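Long-range contacts in AlkZ (Streptomyces sahachiroi, PDB 5UUJ), which is a member of the AlkZ-like DNA glycosylase family, a group of helix-turn-helix clan proteins probably assembled from winged-helix modules: residues G39-V44 with G285-Y290; E125-I130 with T143-D148. All coordinates share one frame; numbering follows the deposited sequence.

Contact 1 (G39-V44 with G285-Y290); sequences GVQAQV and GGFDQY
The amide of Q41 leans against the ring of F287, the two side chains crossing obliquely with their planes 36° apart. The amide nitrogen does the touching: Q41 NE2 lies 3.6 Å from F287 CD1, while the neighbouring F287 CE1 stands 4.1 Å from Q41 NE2. The other end of this amide is held from outside the pair, Q41 OE1 accepting from R80 NH2. Diagonally across the ring, V44 CG2, on the N-cap residue of helix 45-53, makes a looser apolar approach to F287 CE2 at 4.5 Å. Q41, A42 and Q43 spell the Gln-x-Gln sequence known from this family; here V40 and A42 pair through their backbones with L85 and L83, making 40-41 an edge strand of a three-stranded antiparallel sheet. Q289 reaches the start of the same strand. Its side chain, bent where CD turns off the chain (chi2 -63°), sets its amide carbon beside a backbone carbonyl, Q289 CD 3.3 Å from G39 O. Closer to the backbone, Q289 CG sits 4.2 Å from V40 CA, so a methylene of the glutamine lies against V40 at van der Waals distance or slightly beyond. G39 has a positive phi, a backbone angle at which any side chain would run into the carbonyl of the residue before. Q289 in turn opens a helix whose N-cap is D288: Y290 N donates to D288 OD2 over 2.9 Å, with an N-H...O angle of 157°, meeting the oxygen from above the carboxylate plane, while D288 OD1, the second oxygen of the cap, is held by a salt bridge to R55.

Contact 2 (E125-I130 with T143-D148); sequences EEVAGI and TRLVAD
L145 CD2 is the point on which the tight half of this contact converges. Methyls of I130 and V127 come to it from the facing helix, I130 CD1 at 3.8 Å and V127 CG2 at 4.0 Å, while E126 CB stands 4.3 Å from L145 CD2. L145, I130 and V127 are all buried. The segments belong to successive helices, 117-130 and 138-146, joined through the short strand 136-137; with the helices and short strands that follow, this order is consistent with a winged-helix module. The other side faces solvent, and there the contact is made by the exposed R144 and a water. R144, bent at chi2 (-69°) and again at chi3, passes alongside I130, heading the other way, and lays one face of its guanidinium near I130 CG2, which lies 3.9 Å from R144 NH1 and off toward the rim. The water, at the guanidinium edge, accepts from R144 NH1 at 2.9 Å and donates to I130 O at 2.7 Å, bridging the two helices. Beyond L145, two carboxylates with planes almost perpendicular approach each other, E126 OE1 3.8 Å from D148 OD2; R150 forms salt bridges with both acids and probably offsets their repulsion.

How the contacts relate
Contact 1 lies near the middle of the chain, its centre about 6 Å from that of the molecule, whereas contact 2 is peripheral, about 29 Å out. Their centres are 32 Å apart and their nearest atoms about 18 Å, so neither touches the other, and they share no helix or strand. Contact 1 brings together parts 241 residues apart, an edge strand and a capped helix start, largely through amides, a ring and backbone. Contact 2 joins helices close in sequence through branched aliphatic side chains, with water and charged groups at its margin. Both are partly buried, and outside arginines engage polar side chains in both: two separate ones in contact 1, a single shared one in contact 2.

Contact 1 (G39-V44 with G285-Y290)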
ATOM      1  N   GLY A  39       0.006  -4.807   1.772  1.00 15.51           N
ATOM      2  CA  GLY A  39      -1.058  -4.065   1.129  1.00 17.20           C
ATOM      3  C   GLY A  39      -0.647  -3.522  -0.225  1.00 16.14           C
ATOM      4  O   GLY A  39       0.538  -3.426  -0.541  1.00 17.98           O
ATOM      5  N   VAL A  40      -1.648  -3.188  -1.029  1.00 15.03           N
ATOM      6  CA  VAL A  40      -1.449  -2.551  -2.325  1.00 15.02           C
ATOM      7  C   VAL A  40      -2.426  -1.389  -2.430  1.00 16.14           C
ATOM      8  O   VAL A  40      -3.622  -1.565  -2.189  1.00 16.68           O
ATOM      9  CB  VAL A  40      -1.674  -3.538  -3.495  1.00 15.68           C
ATOM     10  CG1 VAL A  40      -1.597  -2.816  -4.846  1.00 15.53           C
ATOM     11  CG2 VAL A  40      -0.672  -4.676  -3.435  1.00 13.80           C
ATOM     12  N   GLN A  41      -1.918  -0.207  -2.769  1.00 23.37           N
ATOM     13  CA  GLN A  41      -2.779   0.958  -2.940  1.00 25.19           C
ATOM     14  C   GLN A  41      -3.761   0.690  -4.067  1.00 23.56           C
ATOM     15  O   GLN A  41      -3.365   0.272  -5.154  1.00 19.83           O
ATOM     16  CB  GLN A  41      -1.963   2.223  -3.226  1.00 22.01           C
ATOM     17  CG  GLN A  41      -1.918   3.194  -2.042  1.00 28.63           C
ATOM     18  CD  GLN A  41      -1.702   4.657  -2.423  1.00 39.32           C
ATOM     19  OE1 GLN A  41      -1.058   5.403  -1.683  1.00 45.13           O
ATOM     20  NE2 GLN A  41      -2.261   5.082  -3.556  1.00 39.61           N
ATOM     21  N   ALA A  42      -5.040   0.934  -3.796  1.00 22.22           N
ATOM     22  CA  ALA A  42      -6.110   0.521  -4.696  1.00 22.98           C
ATOM     23  C   ALA A  42      -7.131   1.620  -4.951  1.00 22.26           C
ATOM     24  O   ALA A  42      -8.284   1.331  -5.267  1.00 26.60           O
ATOM     25  CB  ALA A  42      -6.804  -0.708  -4.131  1.00 24.48           C
ATOM     26  N   GLN A  43      -6.716   2.875  -4.823  1.00 24.64           N
ATOM     27  CA  GLN A  43      -7.628   3.981  -5.085  1.00 29.39           C
ATOM     28  C   GLN A  43      -7.964   4.019  -6.572  1.00 27.59           C
ATOM     29  O   GLN A  43      -9.104   4.276  -6.955  1.00 29.11           O
ATOM     30  CB  GLN A  43      -7.025   5.312  -4.634  1.00 30.83           C
ATOM     31  CG  GLN A  43      -7.964   6.498  -4.804  1.00 30.59           C
ATOM     32  CD  GLN A  43      -9.315   6.278  -4.145  1.00 37.18           C
ATOM     33  OE1 GLN A  43      -9.404   6.089  -2.932  1.00 39.37           O
ATOM     34  NE2 GLN A  43     -10.376   6.297  -4.946  1.00 39.05           N
ATOM     35  N   VAL A  44      -6.954   3.768  -7.399  1.00 25.04           N
ATOM     36  CA  VAL A  44      -7.153   3.539  -8.825  1.00 25.71           C
ATOM     37  C   VAL A  44      -7.091   2.031  -9.055  1.00 24.01           C
ATOM     38  O   VAL A  44      -6.019   1.430  -8.993  1.00 22.53           O
ATOM     39  CB  VAL A  44      -6.096   4.262  -9.680  1.00 26.40           C
ATOM     40  CG1 VAL A  44      -6.391   4.076 -11.163  1.00 27.60           C
ATOM     41  CG2 VAL A  44      -6.048   5.745  -9.327  1.00 28.17           C
ATOM     42  N   GLY A 285       4.037  -0.439 -12.808  1.00 15.35           N
ATOM     43  CA  GLY A 285       2.875   0.414 -12.981  1.00 15.13           C
ATOM     44  C   GLY A 285       2.901   1.588 -12.020  1.00 18.88           C
ATOM     45  O   GLY A 285       3.821   1.720 -11.215  1.00 14.35           O
ATOM     46  N   GLY A 286       1.892   2.446 -12.107  1.00 15.30           N
ATOM     47  CA  GLY A 286       1.802   3.589 -11.221  1.00 15.55           C
ATOM     48  C   GLY A 286       1.565   3.166  -9.785  1.00 15.77           C
ATOM     49  O   GLY A 286       1.119   2.050  -9.534  1.00 15.92           O
ATOM     50  N   PHE A 287       1.873   4.056  -8.847  1.00 17.83           N
ATOM     51  CA  PHE A 287       1.607   3.822  -7.430  1.00 16.49           C
ATOM     52  C   PHE A 287       2.147   2.475  -6.954  1.00 15.98           C
ATOM     53  O   PHE A 287       1.513   1.806  -6.141  1.00 16.76           O
ATOM     54  CB  PHE A 287       0.097   3.881  -7.148  1.00 17.62           C
ATOM     55  CG  PHE A 287      -0.532   5.213  -7.441  1.00 18.96           C
ATOM     56  CD1 PHE A 287      -0.554   6.209  -6.478  1.00 19.27           C
ATOM     57  CD2 PHE A 287      -1.121   5.464  -8.671  1.00 18.48           C
ATOM     58  CE1 PHE A 287      -1.141   7.434  -6.739  1.00 20.21           C
ATOM     59  CE2 PHE A 287      -1.709   6.688  -8.937  1.00 19.32           C
ATOM     60  CZ  PHE A 287      -1.721   7.673  -7.967  1.00 20.20           C
ATOM     61  N   ASP A 288       3.305   2.063  -7.458  1.00 18.15           N
ATOM     62  CA  ASP A 288       3.796   0.731  -7.136  1.00 17.67           C
ATOM     63  C   ASP A 288       4.461   0.681  -5.766  1.00 19.96           C
ATOM     64  O   ASP A 288       5.184   1.597  -5.370  1.00 15.39           O
ATOM     65  CB  ASP A 288       4.775   0.233  -8.196  1.00 20.83           C
ATOM     66  CG  ASP A 288       5.069  -1.248  -8.050  1.00 20.31           C
ATOM     67  OD1 ASP A 288       4.234  -2.060  -8.499  1.00 25.67           O
ATOM     68  OD2 ASP A 288       6.120  -1.603  -7.475  1.00 18.04           O
ATOM     69  N   GLN A 289       4.208  -0.414  -5.057  1.00 15.03           N
ATOM     70  CA  GLN A 289       4.728  -0.615  -3.713  1.00 15.23           C
ATOM     71  C   GLN A 289       6.255  -0.609  -3.648  1.00 14.52           C
ATOM     72  O   GLN A 289       6.821  -0.288  -2.604  1.00 14.76           O
ATOM     73  CB  GLN A 289       4.196  -1.931  -3.143  1.00 17.86           C
ATOM     74  CG  GLN A 289       2.723  -1.893  -2.762  1.00 16.91           C
ATOM     75  CD  GLN A 289       2.428  -0.901  -1.647  1.00 18.98           C
ATOM     76  OE1 GLN A 289       2.754  -1.139  -0.485  1.00 22.61           O
ATOM     77  NE2 GLN A 289       1.810   0.219  -2.001  1.00 20.10           N
ATOM     78  N   TYR A 290       6.923  -0.962  -4.743  1.00 13.87           N
ATOM     79  CA  TYR A 290       8.384  -0.916  -4.762  1.00 18.07           C
ATOM     80  C   TYR A 290       8.854   0.499  -4.434  1.00 13.88           C
ATOM     81  O   TYR A 290       9.884   0.693  -3.787  1.00 13.73           O
ATOM     82  CB  TYR A 290       8.950  -1.355  -6.117  1.00 13.02           C
ATOM     83  CG  TYR A 290      10.458  -1.303  -6.148  1.00 14.52           C
ATOM     84  CD1 TYR A 290      11.220  -2.324  -5.590  1.00 13.55           C
ATOM     85  CD2 TYR A 290      11.126  -0.219  -6.704  1.00 15.11           C
ATOM     86  CE1 TYR A 290      12.603  -2.270  -5.596  1.00 12.82           C
ATOM     87  CE2 TYR A 290      12.504  -0.159  -6.716  1.00 12.99           C
ATOM     88  CZ  TYR A 290      13.239  -1.187  -6.162  1.00 18.24           C
ATOM     89  OH  TYR A 290      14.614  -1.133  -6.172  1.00 18.31           O
TER

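Contact 2 (E125-I130 with T143-D148)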
ATOM      1  N   GLU A 125     -19.841   2.816  16.808  1.00 19.87           N
ATOM      2  CA  GLU A 125     -20.789   1.869  17.379  1.00 22.47           C
ATOM      3  C   GLU A 125     -21.980   1.637  16.460  1.00 23.73           C
ATOM      4  O   GLU A 125     -22.367   0.498  16.204  1.00 23.29           O
ATOM      5  CB  GLU A 125     -21.287   2.370  18.740  1.00 22.72           C
ATOM      6  CG  GLU A 125     -20.189   2.523  19.784  1.00 23.67           C
ATOM      7  CD  GLU A 125     -20.607   3.372  20.978  1.00 32.53           C
ATOM      8  OE1 GLU A 125     -21.762   3.854  21.016  1.00 31.70           O
ATOM      9  OE2 GLU A 125     -19.770   3.559  21.885  1.00 37.28           O
ATOM     10  N   GLU A 126     -22.558   2.722  15.959  1.00 22.12           N
ATOM     11  CA  GLU A 126     -23.801   2.629  15.209  1.00 23.90           C
ATOM     12  C   GLU A 126     -23.579   2.040  13.817  1.00 22.43           C
ATOM     13  O   GLU A 126     -24.394   1.255  13.336  1.00 23.36           O
ATOM     14  CB  GLU A 126     -24.459   4.005  15.105  1.00 24.08           C
ATOM     15  CG  GLU A 126     -25.961   3.948  14.917  1.00 31.35           C
ATOM     16  CD  GLU A 126     -26.681   3.324  16.101  1.00 29.72           C
ATOM     17  OE1 GLU A 126     -27.841   2.899  15.929  1.00 36.24           O
ATOM     18  OE2 GLU A 126     -26.092   3.260  17.203  1.00 32.12           O
ATOM     19  N   VAL A 127     -22.476   2.415  13.177  1.00 20.86           N
ATOM     20  CA  VAL A 127     -22.153   1.888  11.855  1.00 20.14           C
ATOM     21  C   VAL A 127     -21.919   0.380  11.947  1.00 20.10           C
ATOM     22  O   VAL A 127     -22.355  -0.374  11.080  1.00 20.45           O
ATOM     23  CB  VAL A 127     -20.914   2.594  11.250  1.00 18.78           C
ATOM     24  CG1 VAL A 127     -20.327   1.802  10.078  1.00 18.10           C
ATOM     25  CG2 VAL A 127     -21.286   3.998  10.803  1.00 19.27           C
ATOM     26  N   ALA A 128     -21.249  -0.051  13.010  1.00 19.92           N
ATOM     27  CA  ALA A 128     -20.971  -1.468  13.210  1.00 20.26           C
ATOM     28  C   ALA A 128     -22.269  -2.270  13.272  1.00 21.98           C
ATOM     29  O   ALA A 128     -22.352  -3.373  12.733  1.00 22.39           O
ATOM     30  CB  ALA A 128     -20.155  -1.679  14.477  1.00 20.28           C
ATOM     31  N   GLY A 129     -23.281  -1.706  13.926  1.00 23.21           N
ATOM     32  CA  GLY A 129     -24.567  -2.371  14.059  1.00 25.22           C
ATOM     33  C   GLY A 129     -25.359  -2.380  12.764  1.00 25.48           C
ATOM     34  O   GLY A 129     -25.983  -3.381  12.410  1.00 26.63           O
ATOM     35  N   ILE A 130     -25.327  -1.261  12.052  1.00 24.62           N
ATOM     36  CA  ILE A 130     -26.062  -1.126  10.803  1.00 25.05           C
ATOM     37  C   ILE A 130     -25.510  -2.064   9.730  1.00 24.19           C
ATOM     38  O   ILE A 130     -26.275  -2.662   8.972  1.00 25.14           O
ATOM     39  CB  ILE A 130     -26.018   0.335  10.300  1.00 24.58           C
ATOM     40  CG1 ILE A 130     -26.827   1.233  11.241  1.00 25.98           C
ATOM     41  CG2 ILE A 130     -26.576   0.460   8.883  1.00 25.04           C
ATOM     42  CD1 ILE A 130     -26.509   2.709  11.108  1.00 25.54           C
ATOM     43  N   THR A 143     -28.161   7.673   5.189  1.00 31.20           N
ATOM     44  CA  THR A 143     -29.598   7.817   5.403  1.00 33.47           C
ATOM     45  C   THR A 143     -30.028   7.072   6.664  1.00 33.21           C
ATOM     46  O   THR A 143     -30.858   7.564   7.426  1.00 34.96           O
ATOM     47  CB  THR A 143     -30.402   7.300   4.191  1.00 34.86           C
ATOM     48  OG1 THR A 143     -30.099   8.104   3.045  1.00 35.69           O
ATOM     49  CG2 THR A 143     -31.906   7.359   4.454  1.00 37.58           C
ATOM     50  N   ARG A 144     -29.463   5.887   6.882  1.00 32.67           N
ATOM     51  CA  ARG A 144     -29.736   5.124   8.095  1.00 32.57           C
ATOM     52  C   ARG A 144     -29.279   5.900   9.325  1.00 33.51           C
ATOM     53  O   ARG A 144     -29.990   5.975  10.329  1.00 33.54           O
ATOM     54  CB  ARG A 144     -29.038   3.762   8.052  1.00 32.72           C
ATOM     55  CG  ARG A 144     -29.707   2.730   7.152  1.00 36.88           C
ATOM     56  CD  ARG A 144     -31.052   2.280   7.704  1.00 36.64           C
ATOM     57  NE  ARG A 144     -30.959   1.831   9.093  1.00 41.58           N
ATOM     58  CZ  ARG A 144     -30.627   0.599   9.469  1.00 38.60           C
ATOM     59  NH1 ARG A 144     -30.350  -0.330   8.564  1.00 32.33           N
ATOM     60  NH2 ARG A 144     -30.569   0.293  10.760  1.00 41.15           N
ATOM     61  N   LEU A 145     -28.085   6.478   9.234  1.00 29.15           N
ATOM     62  CA  LEU A 145     -27.485   7.198  10.352  1.00 28.59           C
ATOM     63  C   LEU A 145     -28.297   8.423  10.769  1.00 30.74           C
ATOM     64  O   LEU A 145     -28.567   8.617  11.953  1.00 31.38           O
ATOM     65  CB  LEU A 145     -26.060   7.624   9.996  1.00 26.68           C
ATOM     66  CG  LEU A 145     -25.019   6.502   9.941  1.00 24.55           C
ATOM     67  CD1 LEU A 145     -23.745   6.967   9.238  1.00 23.25           C
ATOM     68  CD2 LEU A 145     -24.711   5.992  11.344  1.00 23.91           C
ATOM     69  N   VAL A 146     -28.694   9.242   9.800  1.00 38.49           N
ATOM     70  CA  VAL A 146     -29.366  10.502  10.108  1.00 41.75           C
ATOM     71  C   VAL A 146     -30.790  10.271  10.610  1.00 42.00           C
ATOM     72  O   VAL A 146     -31.424  11.187  11.127  1.00 47.43           O
ATOM     73  CB  VAL A 146     -29.401  11.446   8.885  1.00 40.37           C
ATOM     74  CG1 VAL A 146     -27.976  11.832   8.479  1.00 38.31           C
ATOM     75  CG2 VAL A 146     -30.180  10.817   7.728  1.00 42.64           C
ATOM     76  N   ALA A 147     -31.295   9.054  10.445  1.00 48.09           N
ATOM     77  CA  ALA A 147     -32.563   8.681  11.059  1.00 48.70           C
ATOM     78  C   ALA A 147     -32.406   8.731  12.580  1.00 50.83           C
ATOM     79  O   ALA A 147     -33.373   8.944  13.311  1.00 53.46           O
ATOM     80  CB  ALA A 147     -33.007   7.295  10.604  1.00 44.88           C
ATOM     81  N   ASP A 148     -31.172   8.542  13.044  1.00 46.09           N
ATOM     82  CA  ASP A 148     -30.860   8.600  14.468  1.00 42.16           C
ATOM     83  C   ASP A 148     -30.839  10.050  14.927  1.00 45.38           C
ATOM     84  O   ASP A 148     -30.546  10.961  14.153  1.00 42.83           O
ATOM     85  CB  ASP A 148     -29.514   7.928  14.758  1.00 37.47           C
ATOM     86  CG  ASP A 148     -29.291   7.663  16.240  1.00 39.62           C
ATOM     87  OD1 ASP A 148     -29.526   8.572  17.063  1.00 45.09           O
ATOM     88  OD2 ASP A 148     -28.865   6.541  16.585  1.00 45.50           O
TER
HETATM   89  O   HOH W   1     -29.006  -2.757   9.261  1.00 24.12           O